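Local atomic coordinates of Sn-glycerol-3-phosphate ABC transporter substrate-binding protein UspB (Mycobacterium tuberculosis, PDB entry 4MFI), a protein that serves as the substrate-binding subunit of an ABC transporter and binds glycerophosphocholine, probably delivering it to the membrane permease for uptake. Residues V113-F121 against N142-Y150; I235-H246 against L399-T410. All coordinates share one frame; numbering follows the deposited sequence. Where two conformers were deposited one is given.

Contact 1 (V113-F121 against N142-Y150); sequences VLTALDDLF and NGRHYAVPY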
loop_
_atom_site.group_PDB
_atom_site.type_symbol
_atom_site.label_atom_id
_atom_site.label_comp_id
_atom_site.label_asym_id
_atom_site.label_seq_id
_atom_site.Cartn_x
_atom_site.Cartn_y
_atom_site.Cartn_z
ATOM N N VAL A 113 7.253 -14.939 -15.501
ATOM C CA VAL A 113 6.645 -16.069 -14.793
ATOM C C VAL A 113 5.203 -15.849 -14.321
ATOM O O VAL A 113 4.638 -16.715 -13.654
ATOM C CB VAL A 113 7.514 -16.550 -13.602
ATOM C CG1 VAL A 113 8.927 -16.873 -14.068
ATOM C CG2 VAL A 113 7.529 -15.505 -12.481
ATOM N N LEU A 114 4.614 -14.701 -14.662
ATOM C CA LEU A 114 3.209 -14.437 -14.355
ATOM C C LEU A 114 2.354 -14.319 -15.617
ATOM O O LEU A 114 2.818 -13.864 -16.663
ATOM C CB LEU A 114 3.059 -13.155 -13.539
ATOM C CG LEU A 114 3.765 -13.072 -12.188
ATOM C CD1 LEU A 114 3.420 -11.737 -11.539
ATOM C CD2 LEU A 114 3.389 -14.232 -11.286
ATOM N N THR A 115 1.089 -14.703 -15.500
ATOM C CA THR A 115 0.147 -14.591 -16.607
ATOM C C THR A 115 -0.384 -13.169 -16.729
ATOM O O THR A 115 -0.849 -12.594 -15.742
ATOM C CB THR A 115 -1.057 -15.528 -16.377
ATOM O OG1 THR A 115 -0.590 -16.870 -16.186
ATOM C CG2 THR A 115 -2.019 -15.491 -17.558
ATOM N N ALA A 116 -0.315 -12.596 -17.929
ATOM C CA ALA A 116 -1.030 -11.356 -18.217
ATOM C C ALA A 116 -2.517 -11.700 -18.266
ATOM O O ALA A 116 -2.929 -12.600 -19.004
ATOM C CB ALA A 116 -0.565 -10.754 -19.539
ATOM N N LEU A 117 -3.315 -10.988 -17.477
ATOM C CA LEU A 117 -4.679 -11.420 -17.159
ATOM C C LEU A 117 -5.784 -10.894 -18.067
ATOM O O LEU A 117 -6.924 -11.349 -17.969
ATOM C CB LEU A 117 -5.027 -11.035 -15.718
ATOM C CG LEU A 117 -4.160 -11.667 -14.632
ATOM C CD1 LEU A 117 -4.553 -11.158 -13.256
ATOM C CD2 LEU A 117 -4.265 -13.182 -14.697
ATOM N N ASP A 118 -5.469 -9.948 -18.941
ATOM C CA ASP A 118 -6.520 -9.222 -19.659
ATOM C C ASP A 118 -7.429 -10.082 -20.535
ATOM O O ASP A 118 -8.652 -9.904 -20.528
ATOM C CB ASP A 118 -5.902 -8.092 -20.472
ATOM C CG ASP A 118 -5.034 -7.202 -19.623
ATOM O OD1 ASP A 118 -3.882 -7.602 -19.349
ATOM O OD2 ASP A 118 -5.510 -6.124 -19.194
ATOM N N ASP A 119 -6.842 -11.016 -21.275
ATOM C CA ASP A 119 -7.642 -11.910 -22.102
ATOM C C ASP A 119 -8.553 -12.765 -21.229
ATOM O O ASP A 119 -9.738 -12.922 -21.527
ATOM C CB ASP A 119 -6.746 -12.796 -22.969
ATOM C CG ASP A 119 -6.145 -12.046 -24.140
ATOM O OD1 ASP A 119 -6.603 -10.917 -24.420
ATOM O OD2 ASP A 119 -5.223 -12.588 -24.789
ATOM N N LEU A 120 -8.002 -13.301 -20.146
ATOM C CA LEU A 120 -8.794 -14.086 -19.198
ATOM C C LEU A 120 -9.910 -13.274 -18.532
ATOM O O LEU A 120 -11.013 -13.791 -18.342
ATOM C CB LEU A 120 -7.896 -14.759 -18.152
ATOM C CG LEU A 120 -7.066 -15.956 -18.614
ATOM C CD1 LEU A 120 -5.947 -16.268 -17.626
ATOM C CD2 LEU A 120 -7.956 -17.169 -18.786
ATOM N N PHE A 121 -9.628 -12.017 -18.180
ATOM C CA PHE A 121 -10.660 -11.119 -17.651
ATOM C C PHE A 121 -11.877 -11.124 -18.576
ATOM O O PHE A 121 -13.020 -11.253 -18.130
ATOM C CB PHE A 121 -10.148 -9.672 -17.570
ATOM C CG PHE A 121 -9.214 -9.383 -16.415
ATOM C CD1 PHE A 121 -9.134 -10.218 -15.308
ATOM C CD2 PHE A 121 -8.437 -8.230 -16.435
ATOM C CE1 PHE A 121 -8.280 -9.913 -14.249
ATOM C CE2 PHE A 121 -7.591 -7.916 -15.382
ATOM C CZ PHE A 121 -7.508 -8.761 -14.290
ATOM N N ASN A 142 2.627 -1.670 -19.364
ATOM C CA ASN A 142 2.558 -1.732 -20.820
ATOM C C ASN A 142 1.187 -2.194 -21.319
ATOM O O ASN A 142 1.093 -2.900 -22.325
ATOM C CB ASN A 142 3.644 -2.662 -21.377
ATOM C CG ASN A 142 5.026 -2.021 -21.400
ATOM O OD1 ASN A 142 5.231 -0.913 -20.892
ATOM N ND2 ASN A 142 5.986 -2.727 -21.991
ATOM N N GLY A 143 0.132 -1.820 -20.600
ATOM C CA GLY A 143 -1.224 -2.121 -21.027
ATOM C C GLY A 143 -1.730 -3.496 -20.635
ATOM O O GLY A 143 -2.821 -3.893 -21.045
ATOM N N ARG A 144 -0.946 -4.223 -19.843
ATOM C CA ARG A 144 -1.339 -5.552 -19.392
ATOM C C ARG A 144 -1.372 -5.609 -17.879
ATOM O O ARG A 144 -0.543 -4.983 -17.213
ATOM C CB ARG A 144 -0.358 -6.598 -19.919
ATOM C CG ARG A 144 -0.219 -6.559 -21.430
ATOM C CD ARG A 144 0.631 -7.691 -21.957
ATOM N NE ARG A 144 0.665 -7.669 -23.417
ATOM C CZ ARG A 144 1.533 -6.964 -24.136
ATOM N NH1 ARG A 144 2.459 -6.228 -23.533
ATOM N NH2 ARG A 144 1.480 -7.004 -25.462
ATOM N N HIS A 145 -2.326 -6.366 -17.335
ATOM C CA HIS A 145 -2.472 -6.496 -15.884
ATOM C C HIS A 145 -1.961 -7.850 -15.424
ATOM O O HIS A 145 -2.246 -8.866 -16.052
ATOM C CB HIS A 145 -3.934 -6.340 -15.455
ATOM C CG HIS A 145 -4.491 -4.968 -15.674
ATOM N ND1 HIS A 145 -4.974 -4.548 -16.894
ATOM C CD2 HIS A 145 -4.651 -3.923 -14.826
ATOM C CE1 HIS A 145 -5.404 -3.303 -16.791
ATOM N NE2 HIS A 145 -5.221 -2.902 -15.544
ATOM N N TYR A 146 -1.224 -7.864 -14.316
ATOM C CA TYR A 146 -0.591 -9.090 -13.835
ATOM C C TYR A 146 -1.075 -9.579 -12.476
ATOM O O TYR A 146 -0.620 -10.610 -11.997
ATOM C CB TYR A 146 0.934 -8.935 -13.835
ATOM C CG TYR A 146 1.489 -8.829 -15.230
ATOM C CD1 TYR A 146 1.838 -9.969 -15.947
ATOM C CD2 TYR A 146 1.614 -7.592 -15.858
ATOM C CE1 TYR A 146 2.329 -9.877 -17.239
ATOM C CE2 TYR A 146 2.101 -7.492 -17.148
ATOM C CZ TYR A 146 2.461 -8.636 -17.834
ATOM O OH TYR A 146 2.950 -8.538 -19.121
ATOM N N ALA A 147 -1.992 -8.847 -11.856
ATOM C CA ALA A 147 -2.604 -9.288 -10.610
ATOM C C ALA A 147 -3.917 -8.558 -10.393
ATOM O O ALA A 147 -4.249 -7.636 -11.137
ATOM C CB ALA A 147 -1.661 -9.058 -9.423
ATOM N N VAL A 148 -4.656 -8.988 -9.373
ATOM C CA VAL A 148 -5.921 -8.377 -8.974
ATOM C C VAL A 148 -5.764 -7.951 -7.507
ATOM O O VAL A 148 -5.256 -8.721 -6.696
ATOM C CB VAL A 148 -7.076 -9.401 -9.128
ATOM C CG1 VAL A 148 -8.390 -8.864 -8.565
ATOM C CG2 VAL A 148 -7.246 -9.810 -10.588
ATOM N N PRO A 149 -6.192 -6.725 -7.154
ATOM C CA PRO A 149 -6.015 -6.271 -5.767
ATOM C C PRO A 149 -6.773 -7.143 -4.768
ATOM O O PRO A 149 -7.889 -7.582 -5.063
ATOM C CB PRO A 149 -6.610 -4.859 -5.783
ATOM C CG PRO A 149 -7.593 -4.878 -6.926
ATOM C CD PRO A 149 -6.918 -5.735 -7.969
ATOM N N TYR A 150 -6.175 -7.384 -3.603
ATOM C CA TYR A 150 -6.737 -8.317 -2.627
ATOM C C TYR A 150 -6.687 -7.753 -1.205
ATOM O O TYR A 150 -7.724 -7.561 -0.571
ATOM C CB TYR A 150 -5.973 -9.634 -2.706
ATOM C CG TYR A 150 -6.367 -10.712 -1.716
ATOM C CD1 TYR A 150 -7.580 -11.391 -1.831
ATOM C CD2 TYR A 150 -5.497 -11.094 -0.700
ATOM C CE1 TYR A 150 -7.920 -12.405 -0.945
ATOM C CE2 TYR A 150 -5.828 -12.107 0.191
ATOM C CZ TYR A 150 -7.039 -12.757 0.066
ATOM O OH TYR A 150 -7.362 -13.771 0.941
HETATM O O HOH W 1 -0.823 -13.109 -12.989
#
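The carboxylate of Asp-118 takes hold of His-145 twice, at its backbone and at its ring, where helix 118-124 meets strand 144-160 in the alpha/beta fold of a periplasmic-type solute-binding protein. OD1 of Asp-118 accepts the backbone N of His-145 at 2.8 Å, on the lone pair facing the other oxygen, and the bond is nearly straight at 167°. OD2 accepts ND1 of the same histidine, also at 2.8 Å and again on the syn side but somewhat out of the carboxylate plane, while OD2 itself stays close to the plane of the imidazole. The ring and carboxylate planes are turned 48° apart, and the pair of bonds limits rotation of both groups. With CG of His-145 beside its own backbone N (chi1 -67°), ND1 and that N can reach the two oxygens of one carboxylate. The backbone returns the grip: Leu-117 N gives a 2.8 Å hydrogen bond to His-145 O. A water lies between Thr-115 O and Tyr-146 O, within hydrogen-bonding distance of both.

Beyond this polar centre, the Tyr-146 ring packs alongside the 114-116 backbone, with CE1 3.8 Å from Ala-116 CB and Leu-114 O at the ring edge. Its other neighbours include Trp-105 and Ala-109 of helix 104-110. Leu-117 CD1, buried, settles against the backbone of Ala-147, and helix 317-330 covers Val-148 through Ile-327. The backbone of Val-148 pairs with Leu-309, tying this strand into the mixed sheet. Phe-121 spans two neighbours: its CE2 lies near CB of His-145, while CG2 of Val-148 comes to the ring edge, 3.8 Å from CE1 of Phe-121.

Contact 2 (I235-H246 against L399-T410); sequences IAAGNFYRNSIH and LESIGLRGADVT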
loop_
_atom_site.group_PDB
_atom_site.type_symbol
_atom_site.label_atom_id
_atom_site.label_comp_id
_atom_site.label_asym_id
_atom_site.label_seq_id
_atom_site.Cartn_x
_atom_site.Cartn_y
_atom_site.Cartn_z
ATOM N N ILE A 235 13.615 17.869 -4.272
ATOM C CA ILE A 235 14.528 18.370 -3.250
ATOM C C ILE A 235 13.790 19.294 -2.269
ATOM O O ILE A 235 14.013 19.233 -1.058
ATOM C CB ILE A 235 15.755 19.061 -3.883
ATOM C CG1 ILE A 235 16.633 18.007 -4.575
ATOM C CG2 ILE A 235 16.555 19.826 -2.826
ATOM C CD1 ILE A 235 17.793 18.567 -5.321
ATOM N N ALA A 236 12.883 20.121 -2.782
ATOM C CA ALA A 236 12.091 20.996 -1.921
ATOM C C ALA A 236 11.212 20.203 -0.950
ATOM O O ALA A 236 11.119 20.551 0.230
ATOM C CB ALA A 236 11.254 21.950 -2.753
ATOM N N ALA A 237 10.568 19.142 -1.440
ATOM C CA ALA A 237 9.788 18.265 -0.566
ATOM C C ALA A 237 10.682 17.610 0.486
ATOM O O ALA A 237 10.305 17.503 1.658
ATOM C CB ALA A 237 9.050 17.214 -1.378
ATOM N N GLY A 238 11.875 17.188 0.075
ATOM C CA GLY A 238 12.846 16.641 1.013
ATOM C C GLY A 238 13.204 17.631 2.109
ATOM O O GLY A 238 13.323 17.265 3.286
ATOM N N ASN A 239 13.370 18.896 1.733
ATOM C CA ASN A 239 13.669 19.934 2.711
ATOM C C ASN A 239 12.493 20.274 3.615
ATOM O O ASN A 239 12.690 20.602 4.774
ATOM C CB ASN A 239 14.239 21.179 2.029
ATOM C CG ASN A 239 15.703 21.014 1.678
ATOM O OD1 ASN A 239 16.097 21.109 0.521
ATOM N ND2 ASN A 239 16.517 20.744 2.689
ATOM N N PHE A 240 11.270 20.161 3.102
ATOM C CA PHE A 240 10.083 20.300 3.948
ATOM C C PHE A 240 10.139 19.277 5.085
ATOM O O PHE A 240 9.944 19.604 6.261
ATOM C CB PHE A 240 8.816 20.094 3.112
ATOM C CG PHE A 240 7.577 19.905 3.923
ATOM C CD1 PHE A 240 6.866 21.008 4.380
ATOM C CD2 PHE A 240 7.103 18.634 4.218
ATOM C CE1 PHE A 240 5.711 20.852 5.122
ATOM C CE2 PHE A 240 5.939 18.474 4.986
ATOM C CZ PHE A 240 5.252 19.585 5.429
ATOM N N TYR A 241 10.424 18.034 4.715
ATOM C CA TYR A 241 10.560 16.942 5.663
ATOM C C TYR A 241 11.724 17.187 6.632
ATOM O O TYR A 241 11.562 17.088 7.844
ATOM C CB TYR A 241 10.732 15.642 4.869
ATOM C CG TYR A 241 11.273 14.454 5.623
ATOM C CD1 TYR A 241 12.609 14.095 5.506
ATOM C CD2 TYR A 241 10.445 13.660 6.418
ATOM C CE1 TYR A 241 13.111 12.992 6.162
ATOM C CE2 TYR A 241 10.943 12.549 7.078
ATOM C CZ TYR A 241 12.279 12.225 6.948
ATOM O OH TYR A 241 12.794 11.130 7.598
ATOM N N ARG A 242 12.897 17.523 6.103
ATOM C CA ARG A 242 14.053 17.761 6.959
ATOM C C ARG A 242 13.797 18.906 7.931
ATOM O O ARG A 242 14.152 18.812 9.109
ATOM C CB ARG A 242 15.301 18.055 6.124
ATOM C CG ARG A 242 16.574 18.153 6.947
ATOM C CD ARG A 242 17.792 18.381 6.053
ATOM N NE ARG A 242 19.004 18.453 6.861
ATOM C CZ ARG A 242 19.365 19.531 7.547
ATOM N NH1 ARG A 242 18.612 20.625 7.493
ATOM N NH2 ARG A 242 20.471 19.518 8.282
ATOM N N ASN A 243 13.193 19.988 7.442
ATOM C CA ASN A 243 12.948 21.146 8.285
ATOM C C ASN A 243 11.900 20.865 9.349
ATOM O O ASN A 243 11.957 21.419 10.441
ATOM C CB ASN A 243 12.538 22.357 7.447
ATOM C CG ASN A 243 13.674 22.896 6.616
ATOM O OD1 ASN A 243 14.847 22.627 6.892
ATOM N ND2 ASN A 243 13.337 23.681 5.602
ATOM N N SER A 244 10.935 20.005 9.044
ATOM C CA SER A 244 9.928 19.672 10.048
ATOM C C SER A 244 10.587 19.050 11.279
ATOM O O SER A 244 10.149 19.277 12.411
ATOM C CB SER A 244 8.837 18.752 9.474
ATOM O OG SER A 244 9.306 17.428 9.271
ATOM N N ILE A 245 11.656 18.293 11.052
ATOM C CA ILE A 245 12.325 17.559 12.118
ATOM C C ILE A 245 13.421 18.384 12.771
ATOM O O ILE A 245 13.605 18.335 13.982
ATOM C CB ILE A 245 12.923 16.240 11.567
ATOM C CG1 ILE A 245 11.800 15.317 11.074
ATOM C CG2 ILE A 245 13.774 15.542 12.615
ATOM C CD1 ILE A 245 12.299 14.194 10.139
ATOM N N HIS A 246 14.138 19.157 11.968
ATOM C CA HIS A 246 15.303 19.862 12.468
ATOM C C HIS A 246 15.024 21.346 12.670
ATOM O O HIS A 246 14.878 21.788 13.811
ATOM C CB HIS A 246 16.520 19.548 11.593
ATOM C CG HIS A 246 16.851 18.087 11.577
ATOM N ND1 HIS A 246 17.473 17.459 12.633
ATOM C CD2 HIS A 246 16.583 17.120 10.669
ATOM C CE1 HIS A 246 17.598 16.171 12.365
ATOM N NE2 HIS A 246 17.061 15.939 11.181
ATOM N N LEU A 399 15.942 8.796 3.479
ATOM C CA LEU A 399 15.026 9.628 4.248
ATOM C C LEU A 399 15.274 9.482 5.749
ATOM O O LEU A 399 15.195 10.465 6.496
ATOM C CB LEU A 399 13.579 9.284 3.899
ATOM C CG LEU A 399 13.162 9.726 2.496
ATOM C CD1 LEU A 399 11.876 9.021 2.066
ATOM C CD2 LEU A 399 12.994 11.244 2.437
ATOM N N GLU A 400 15.598 8.271 6.196
ATOM C CA GLU A 400 15.870 8.073 7.612
ATOM C C GLU A 400 17.165 8.778 8.031
ATOM O O GLU A 400 17.254 9.293 9.141
ATOM C CB GLU A 400 15.902 6.589 7.982
ATOM C CG GLU A 400 15.801 6.357 9.485
ATOM C CD GLU A 400 15.955 4.899 9.865
ATOM O OE1 GLU A 400 17.075 4.360 9.722
ATOM O OE2 GLU A 400 14.959 4.286 10.313
ATOM N N SER A 401 18.153 8.803 7.139
ATOM C CA SER A 401 19.409 9.506 7.403
ATOM C C SER A 401 19.187 11.017 7.511
ATOM O O SER A 401 19.748 11.679 8.386
ATOM C CB SER A 401 20.418 9.203 6.296
ATOM O OG SER A 401 21.651 9.859 6.522
ATOM N N ILE A 402 18.365 11.555 6.615
ATOM C CA ILE A 402 17.976 12.961 6.674
ATOM C C ILE A 402 17.251 13.236 7.993
ATOM O O ILE A 402 17.545 14.214 8.689
ATOM C CB ILE A 402 17.092 13.341 5.465
ATOM C CG1 ILE A 402 17.916 13.285 4.174
ATOM C CG2 ILE A 402 16.483 14.722 5.635
ATOM C CD1 ILE A 402 17.057 13.210 2.908
ATOM N N GLY A 403 16.337 12.339 8.359
ATOM C CA GLY A 403 15.545 12.500 9.570
ATOM C C GLY A 403 16.308 12.338 10.878
ATOM O O GLY A 403 16.196 13.184 11.769
ATOM N N LEU A 404 17.071 11.254 11.011
ATOM C CA LEU A 404 17.769 10.973 12.269
ATOM C C LEU A 404 19.075 11.733 12.435
ATOM O O LEU A 404 19.449 12.080 13.553
ATOM C CB LEU A 404 18.060 9.479 12.415
ATOM C CG LEU A 404 16.859 8.562 12.612
ATOM C CD1 LEU A 404 17.326 7.124 12.670
ATOM C CD2 LEU A 404 16.116 8.925 13.884
ATOM N N ARG A 405 19.777 11.971 11.331
ATOM C CA ARG A 405 21.129 12.521 11.411
ATOM C C ARG A 405 21.253 13.897 10.770
ATOM O O ARG A 405 22.343 14.480 10.738
ATOM C CB ARG A 405 22.127 11.550 10.781
ATOM C CG ARG A 405 22.227 10.239 11.533
ATOM C CD ARG A 405 23.399 9.400 11.048
ATOM N NE ARG A 405 22.999 8.367 10.095
ATOM C CZ ARG A 405 23.043 8.503 8.772
ATOM N NH1 ARG A 405 23.465 9.640 8.227
ATOM N NH2 ARG A 405 22.663 7.501 7.994
ATOM N N GLY A 406 20.141 14.418 10.265
ATOM C CA GLY A 406 20.146 15.728 9.641
ATOM C C GLY A 406 20.977 15.795 8.377
ATOM O O GLY A 406 21.484 16.860 8.027
ATOM N N ALA A 407 21.125 14.666 7.688
ATOM C CA ALA A 407 21.864 14.655 6.429
ATOM C C ALA A 407 21.273 15.667 5.445
ATOM O O ALA A 407 20.068 15.963 5.471
ATOM C CB ALA A 407 21.868 13.263 5.821
ATOM N N ASP A 408 22.138 16.202 4.594
ATOM C CA ASP A 408 21.740 17.178 3.594
ATOM C C ASP A 408 20.855 16.520 2.540
ATOM O O ASP A 408 21.181 15.443 2.043
ATOM C CB ASP A 408 22.993 17.759 2.940
ATOM C CG ASP A 408 22.679 18.833 1.922
ATOM O OD1 ASP A 408 22.487 19.996 2.331
ATOM O OD2 ASP A 408 22.644 18.522 0.711
ATOM N N VAL A 409 19.742 17.163 2.196
ATOM C CA VAL A 409 18.815 16.594 1.218
ATOM C C VAL A 409 19.435 16.442 -0.173
ATOM O O VAL A 409 19.329 15.386 -0.786
ATOM C CB VAL A 409 17.506 17.407 1.127
ATOM C CG1 VAL A 409 16.625 16.887 -0.000
ATOM C CG2 VAL A 409 16.762 17.346 2.454
ATOM N N THR A 410 20.078 17.489 -0.678
ATOM C CA THR A 410 20.663 17.415 -2.015
ATOM C C THR A 410 21.745 16.341 -2.103
ATOM O O THR A 410 21.754 15.538 -3.032
ATOM C CB THR A 410 21.202 18.783 -2.469
ATOM O OG1 THR A 410 20.105 19.696 -2.576
ATOM C CG2 THR A 410 21.885 18.680 -3.823
#
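Arg-242, His-246 and Tyr-241 of helix 232-245 all reach backbone carbonyls at or near the C-terminal end of helix 391-405. NH2 of Arg-242 donates to Gly-406 O at 2.9 Å, with that oxygen practically in the guanidinium plane; NE adds weak bonds to Gly-406 O and Ala-407 O. An extended chain, CG anti to the backbone N (chi1 -173°), carries the guanidinium to this turn, where its positive charge would probably interact favourably with the partial negative charge of the helix end. NE2 of His-246 donates in the carbonyl plane of Ile-402 O, at 3.1 Å, though that oxygen is tilted from the ring plane; a weaker bond goes to Gly-403 O. The hydroxyl of Tyr-241 donates to Leu-399 O at 2.7 Å from above the carbonyl plane, while the helical N-H of Gly-403 arrives from the opposite face.

One contact is of CH-pi type: CA of Gly-406, where phi turns positive, sits over a face of the His-246 ring, 3.9 Å from its centroid.

Apolar packing fills the rest. CG2 of Ile-402 presses on CB of Arg-242 at 3.6 Å and meets the edge of the Tyr-241 ring, which also meets Trp-200 edge-to-face. Gly-403 brings its bare CA within 3.7 Å of Tyr-241 OH.

The axes of 235-245 and 399-405 approach to 9.1 Å and cross at -29°, a near-parallel helix pair completed by a knob into a hole: Val-409, from the following helix, among Ile-235, Gly-238, Asn-239 and Arg-242.

Overall arrangement
Contacts 1 and 2 lie on opposite sides of the chain's centre, their centres 38 Å apart and their nearest atoms about 24 Å apart, and they share no helix or strand. Both are partly buried, with five of 12 touching residues buried in contact 1 and six of 16 in contact 2, whose centre lies farther from that of the chain (about 23 Å against 18 Å). Contact 1 joins a helix and the loop before it to a strand of the mixed sheet, close in sequence; contact 2 brings together helices separated by some 150 residues. Besides one backbone bond, contact 1 uses a carboxylate as acceptor, whereas contact 2 relies on main-chain carbonyls around a helix end.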